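Side-chain contacts in conserved protein (Methanothermobacter thermautotrophicus, PDB 1T57), which is of unknown function but binds flavin mononucleotide and magnesium, and belongs to the pyruvate kinase alpha/beta domain family: residues D48-R53 with A181-P186; H113-V118 with G145-V150. All coordinates share one frame; numbering follows the deposited sequence.

Contact 1 (D48-R53 with A181-P186); sequences DQLGIR and ALVLTP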
loop_
_atom_site.group_PDB
_atom_site.type_symbol
_atom_site.label_atom_id
_atom_site.label_comp_id
_atom_site.label_asym_id
_atom_site.label_seq_id
_atom_site.Cartn_x
_atom_site.Cartn_y
_atom_site.Cartn_z
ATOM N N ASP A 48 35.820 23.164 3.751
ATOM C CA ASP A 48 36.656 24.291 3.324
ATOM C C ASP A 48 36.632 24.361 1.800
ATOM O O ASP A 48 36.380 25.416 1.207
ATOM C CB ASP A 48 38.099 24.085 3.780
ATOM C CG ASP A 48 38.253 24.186 5.277
ATOM O OD1 ASP A 48 39.300 23.730 5.797
ATOM O OD2 ASP A 48 37.331 24.729 5.931
ATOM N N GLN A 49 36.906 23.214 1.180
ATOM C CA GLN A 49 36.940 23.116 -0.266
ATOM C C GLN A 49 35.718 23.708 -0.940
ATOM O O GLN A 49 35.845 24.456 -1.909
ATOM C CB GLN A 49 37.112 21.652 -0.695
ATOM C CG GLN A 49 38.457 21.051 -0.283
ATOM C CD GLN A 49 38.697 19.663 -0.854
ATOM O OE1 GLN A 49 39.665 18.992 -0.489
ATOM N NE2 GLN A 49 37.826 19.232 -1.763
ATOM N N LEU A 50 34.536 23.401 -0.422
ATOM C CA LEU A 50 33.320 23.896 -1.050
ATOM C C LEU A 50 32.717 25.131 -0.408
ATOM O O LEU A 50 31.801 25.721 -0.968
ATOM C CB LEU A 50 32.257 22.793 -1.075
ATOM C CG LEU A 50 32.472 21.454 -1.777
ATOM C CD1 LEU A 50 31.476 20.504 -1.186
ATOM C CD2 LEU A 50 32.282 21.524 -3.289
ATOM N N GLY A 51 33.197 25.527 0.763
ATOM C CA GLY A 51 32.594 26.689 1.401
ATOM C C GLY A 51 31.187 26.371 1.915
ATOM O O GLY A 51 30.200 27.049 1.600
ATOM N N ILE A 52 31.102 25.325 2.725
ATOM C CA ILE A 52 29.840 24.893 3.298
ATOM C C ILE A 52 29.889 25.201 4.783
ATOM O O ILE A 52 30.901 24.951 5.430
ATOM C CB ILE A 52 29.635 23.365 3.038
ATOM C CG1 ILE A 52 29.159 23.171 1.598
ATOM C CG2 ILE A 52 28.669 22.746 4.048
ATOM C CD1 ILE A 52 29.253 21.741 1.084
ATOM N N ARG A 53 28.807 25.764 5.315
ATOM C CA ARG A 53 28.765 26.107 6.727
ATOM C C ARG A 53 27.565 25.519 7.464
ATOM O O ARG A 53 27.289 25.896 8.607
ATOM C CB ARG A 53 28.779 27.625 6.906
ATOM C CG ARG A 53 27.404 28.287 6.923
ATOM C CD ARG A 53 27.531 29.787 7.201
ATOM N NE ARG A 53 26.241 30.414 7.479
ATOM C CZ ARG A 53 26.056 31.724 7.624
ATOM N NH1 ARG A 53 27.080 32.563 7.520
ATOM N NH2 ARG A 53 24.839 32.200 7.859
ATOM N N ALA A 181 29.311 10.283 5.359
ATOM C CA ALA A 181 29.100 11.727 5.310
ATOM C C ALA A 181 28.779 12.027 3.879
ATOM O O ALA A 181 29.457 11.544 2.981
ATOM C CB ALA A 181 30.347 12.479 5.744
ATOM N N LEU A 182 27.747 12.826 3.670
ATOM C CA LEU A 182 27.315 13.162 2.325
ATOM C C LEU A 182 27.226 14.667 2.110
ATOM O O LEU A 182 27.135 15.423 3.068
ATOM C CB LEU A 182 25.950 12.506 2.055
ATOM C CG LEU A 182 25.846 11.194 1.254
ATOM C CD1 LEU A 182 26.783 10.127 1.736
ATOM C CD2 LEU A 182 24.427 10.701 1.381
ATOM N N VAL A 183 27.291 15.085 0.846
ATOM C CA VAL A 183 27.148 16.484 0.478
ATOM C C VAL A 183 25.827 16.518 -0.271
ATOM O O VAL A 183 25.658 15.903 -1.326
ATOM C CB VAL A 183 28.272 16.947 -0.423
ATOM C CG1 VAL A 183 27.905 18.255 -1.088
ATOM C CG2 VAL A 183 29.522 17.125 0.415
ATOM N N LEU A 184 24.863 17.223 0.285
ATOM C CA LEU A 184 23.559 17.231 -0.340
ATOM C C LEU A 184 22.796 18.503 -0.097
ATOM O O LEU A 184 23.225 19.393 0.654
ATOM C CB LEU A 184 22.754 16.045 0.198
ATOM C CG LEU A 184 22.673 15.972 1.735
ATOM C CD1 LEU A 184 21.856 17.163 2.307
ATOM C CD2 LEU A 184 22.057 14.636 2.164
ATOM N N THR A 185 21.641 18.565 -0.736
ATOM C CA THR A 185 20.748 19.700 -0.611
ATOM C C THR A 185 19.466 19.138 -0.011
ATOM O O THR A 185 18.730 18.386 -0.662
ATOM C CB THR A 185 20.438 20.349 -1.997
ATOM O OG1 THR A 185 21.607 21.015 -2.500
ATOM C CG2 THR A 185 19.321 21.359 -1.870
ATOM N N PRO A 186 19.188 19.480 1.250
ATOM C CA PRO A 186 17.972 18.972 1.879
ATOM C C PRO A 186 16.718 19.360 1.121
ATOM O O PRO A 186 16.755 20.147 0.156
ATOM C CB PRO A 186 18.017 19.604 3.267
ATOM C CG PRO A 186 19.497 19.667 3.540
ATOM C CD PRO A 186 20.018 20.203 2.230
#
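L50 and I52 meet V183 through aliphatic branches alone, so no flat group with faces or edges takes part and the fit depends on methyls. The setting is the C-terminal end of helix 36-50, closed by a Schellman motif, where the chain turns over the sheet before entering strand 54-58. G51 is the C-prime residue; its positive phi of 71° suits glycine, and a weak bond of 3.2 Å runs from G51 N to D48 O. The turn brings L50, the last helical residue, and I52, just beyond it, onto the same side, where both point toward strand 180-185. V183 answers from that strand. Its neighbour L184 points away, as alternation along a strand requires. Being beta-branched, V183 has two methyls to offer: CG1 is anti to the backbone N (chi1 164°) and CG2 lies beside that N; CG1 meets I52, and both meet L50. I52 extends CD1 toward the valine, anti to its own CA (chi2 165°), and CD1 lies 4.3 Å from V183 CG1. I169 of the adjacent strand 168-172 touches both I52 and V183, carrying the apolar layer across two neighbouring strands. Over L50 and V183 lies R205 of the second subunit, so this corner of the fold also faces an interface. The four-carbon side chains of leucine and isoleucine span the gap to V183 with no polar atom of their own to be satisfied, and L50 CD1 rests in the fork of the valine, 4.2 Å from V183 CG2 and equally far from V183 CG1.

Contact 2 (H113-V118 with G145-V150); sequences HALSGV and GFKVCV. With FMN (flavin mononucleotide), chain E.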
loop_
_atom_site.group_PDB
_atom_site.type_symbol
_atom_site.label_atom_id
_atom_site.label_comp_id
_atom_site.label_asym_id
_atom_site.label_seq_id
_atom_site.Cartn_x
_atom_site.Cartn_y
_atom_site.Cartn_z
ATOM N N HIS A 113 11.390 10.128 13.793
ATOM C CA HIS A 113 12.308 9.854 12.663
ATOM C C HIS A 113 11.678 9.938 11.270
ATOM O O HIS A 113 10.739 9.196 10.963
ATOM C CB HIS A 113 12.922 8.467 12.823
ATOM C CG HIS A 113 13.782 8.324 14.036
ATOM N ND1 HIS A 113 14.435 7.148 14.342
ATOM C CD2 HIS A 113 14.123 9.211 15.003
ATOM C CE1 HIS A 113 15.145 7.320 15.441
ATOM N NE2 HIS A 113 14.976 8.560 15.860
ATOM N N ALA A 114 12.251 10.786 10.415
ATOM C CA ALA A 114 11.714 11.035 9.077
ATOM C C ALA A 114 11.499 9.871 8.111
ATOM O O ALA A 114 10.548 9.905 7.341
ATOM C CB ALA A 114 12.547 12.147 8.367
ATOM N N LEU A 115 12.343 8.843 8.148
ATOM C CA LEU A 115 12.168 7.721 7.217
ATOM C C LEU A 115 11.518 6.458 7.737
ATOM O O LEU A 115 11.722 5.388 7.186
ATOM C CB LEU A 115 13.502 7.361 6.558
ATOM C CG LEU A 115 14.053 8.487 5.647
ATOM C CD1 LEU A 115 15.361 8.022 4.956
ATOM C CD2 LEU A 115 12.993 8.891 4.610
ATOM N N SER A 116 10.715 6.609 8.783
ATOM C CA SER A 116 9.976 5.518 9.414
ATOM C C SER A 116 8.671 6.176 9.916
ATOM O O SER A 116 7.592 5.862 9.465
ATOM C CB SER A 116 10.790 4.950 10.594
ATOM O OG SER A 116 11.216 5.998 11.474
ATOM N N GLY A 117 8.781 7.114 10.843
ATOM C CA GLY A 117 7.584 7.792 11.298
ATOM C C GLY A 117 6.532 6.897 11.951
ATOM O O GLY A 117 6.820 5.867 12.555
ATOM N N VAL A 118 5.299 7.348 11.847
ATOM C CA VAL A 118 4.149 6.662 12.377
ATOM C C VAL A 118 3.953 5.406 11.508
ATOM O O VAL A 118 3.270 4.464 11.896
ATOM C CB VAL A 118 2.913 7.642 12.359
ATOM C CG1 VAL A 118 1.602 6.918 12.677
ATOM C CG2 VAL A 118 3.153 8.753 13.392
ATOM N N GLY A 145 24.490 4.606 7.554
ATOM C CA GLY A 145 24.655 6.041 7.644
ATOM C C GLY A 145 24.115 6.734 6.395
ATOM O O GLY A 145 23.561 7.805 6.485
ATOM N N PHE A 146 24.242 6.098 5.235
ATOM C CA PHE A 146 23.762 6.717 4.007
ATOM C C PHE A 146 22.282 7.019 4.201
ATOM O O PHE A 146 21.756 8.044 3.751
ATOM C CB PHE A 146 23.965 5.774 2.816
ATOM C CG PHE A 146 23.856 6.443 1.465
ATOM C CD1 PHE A 146 24.989 6.895 0.814
ATOM C CD2 PHE A 146 22.633 6.562 0.826
ATOM C CE1 PHE A 146 24.915 7.460 -0.453
ATOM C CE2 PHE A 146 22.544 7.128 -0.442
ATOM C CZ PHE A 146 23.696 7.573 -1.086
ATOM N N LYS A 147 21.603 6.132 4.907
ATOM C CA LYS A 147 20.184 6.319 5.122
ATOM C C LYS A 147 19.942 7.366 6.178
ATOM O O LYS A 147 19.031 8.145 6.034
ATOM C CB LYS A 147 19.504 4.973 5.472
ATOM C CG LYS A 147 18.949 4.801 6.892
ATOM C CD LYS A 147 17.508 5.226 6.993
ATOM C CE LYS A 147 16.773 4.512 8.148
ATOM N NZ LYS A 147 16.793 5.156 9.500
ATOM N N VAL A 148 20.778 7.439 7.218
ATOM C CA VAL A 148 20.491 8.445 8.242
ATOM C C VAL A 148 20.780 9.812 7.714
ATOM O O VAL A 148 20.109 10.776 8.078
ATOM C CB VAL A 148 21.242 8.210 9.616
ATOM C CG1 VAL A 148 21.671 6.779 9.749
ATOM C CG2 VAL A 148 22.360 9.172 9.796
ATOM N N CYS A 149 21.754 9.869 6.816
ATOM C CA CYS A 149 22.148 11.114 6.191
ATOM C C CYS A 149 21.000 11.841 5.518
ATOM O O CYS A 149 20.832 13.026 5.790
ATOM C CB CYS A 149 23.294 10.886 5.193
ATOM S SG CYS A 149 24.942 11.077 5.937
ATOM N N VAL A 150 20.204 11.178 4.663
ATOM C CA VAL A 150 19.096 11.918 4.062
ATOM C C VAL A 150 18.021 12.108 5.124
ATOM O O VAL A 150 17.417 13.183 5.231
ATOM C CB VAL A 150 18.474 11.221 2.764
ATOM C CG1 VAL A 150 19.347 10.129 2.286
ATOM C CG2 VAL A 150 17.086 10.729 3.014
HETATM N N1 FMN E . 22.265 4.202 13.181
HETATM C C2 FMN E . 22.106 3.084 12.370
HETATM O O2 FMN E . 23.014 2.288 12.233
HETATM N N3 FMN E . 21.014 2.890 11.568
HETATM C C4 FMN E . 19.924 3.714 11.686
HETATM O O4 FMN E . 18.997 3.600 10.875
HETATM C C4A FMN E . 20.065 4.862 12.469
HETATM N N5 FMN E . 19.017 5.748 12.575
HETATM C C5A FMN E . 19.266 6.991 13.108
HETATM C C6 FMN E . 18.203 7.874 13.187
HETATM C C7 FMN E . 18.338 9.079 13.817
HETATM C C7M FMN E . 17.111 9.927 13.910
HETATM C C8 FMN E . 19.346 9.214 14.765
HETATM C C8M FMN E . 19.468 10.482 15.592
HETATM C C9 FMN E . 20.412 8.318 14.727
HETATM C C9A FMN E . 20.437 7.247 13.829
HETATM N N10 FMN E . 21.390 6.227 13.961
HETATM C C10 FMN E . 21.268 5.126 13.151
HETATM C "C1'" FMN E . 22.668 6.399 14.753
HETATM C "C2'" FMN E . 23.594 7.315 14.001
HETATM O "O2'" FMN E . 23.738 6.811 12.668
HETATM C "C3'" FMN E . 24.965 7.343 14.638
HETATM O "O3'" FMN E . 25.489 6.054 14.744
HETATM C "C4'" FMN E . 25.246 8.226 15.865
HETATM O "O4'" FMN E . 26.648 8.186 15.986
HETATM C "C5'" FMN E . 24.896 7.877 17.296
HETATM O "O5'" FMN E . 25.581 8.880 18.013
HETATM P P FMN E . 26.603 8.729 19.246
HETATM O O1P FMN E . 26.744 10.088 19.839
HETATM O O2P FMN E . 27.988 8.200 18.823
HETATM O O3P FMN E . 25.936 7.772 20.243
#
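L115 comes up against K147 and V150 from the loop before helix 118-126, its CD1 3.8 Å from V150 CG2 where the two side chains cross at about a right angle. The same L115 CD1 lies 3.8 Å from K147 O, so the leucine packs on helix backbone as well as on side chains. K147, on helix 144-158 with V150, leads into the FMN pocket. Its CB points past the loop rather than at it, but bends at chi2 (91°) and chi4 (90°) bring the end nearer. CG approaches the flavin carbonyl oxygen O4; CD lies 4.1 Å from L115 CD1; CE passes 3.6 Å from FMN O4; and NZ donates a hydrogen bond of 3.0 Å to FMN O4. Lysine's long stem spans from helix to flavin edge, while branched L115 and V150 fill the apolar side. Elsewhere, FMN C7M sits 3.1 Å above one face of the H113 ring, offset toward its rim, and V148 CG1 packs 3.7 Å from FMN C4A. E151 accepts a bond from L115 N, tying loop to helix, and forms a salt bridge with K147 NZ; the carboxylate thus positions the amine for the flavin, where it may polarise the C4=O4 group.

In the fold
The two contacts, with centres 19 Å apart, lie on opposite sides of the chain's centre, and contact 2 is nested within the loop that contact 1 closes: 48-53, 113-118, 145-150 and 181-186 follow in that order. Strand 180-185 joins them. V183 faces the end of helix 36-50, whereas L182 and L184 on the other face pack against helix 144-158, with L182 CD2 3.8 Å from F146 CE1. The sheet is thus sandwiched between helices, and all four segments belong to the pyruvate kinase-like alpha/beta domain. Contact 1 lies where helix 36-50 meets the sheet, next to the second subunit; contact 2 belongs to the flavin pocket.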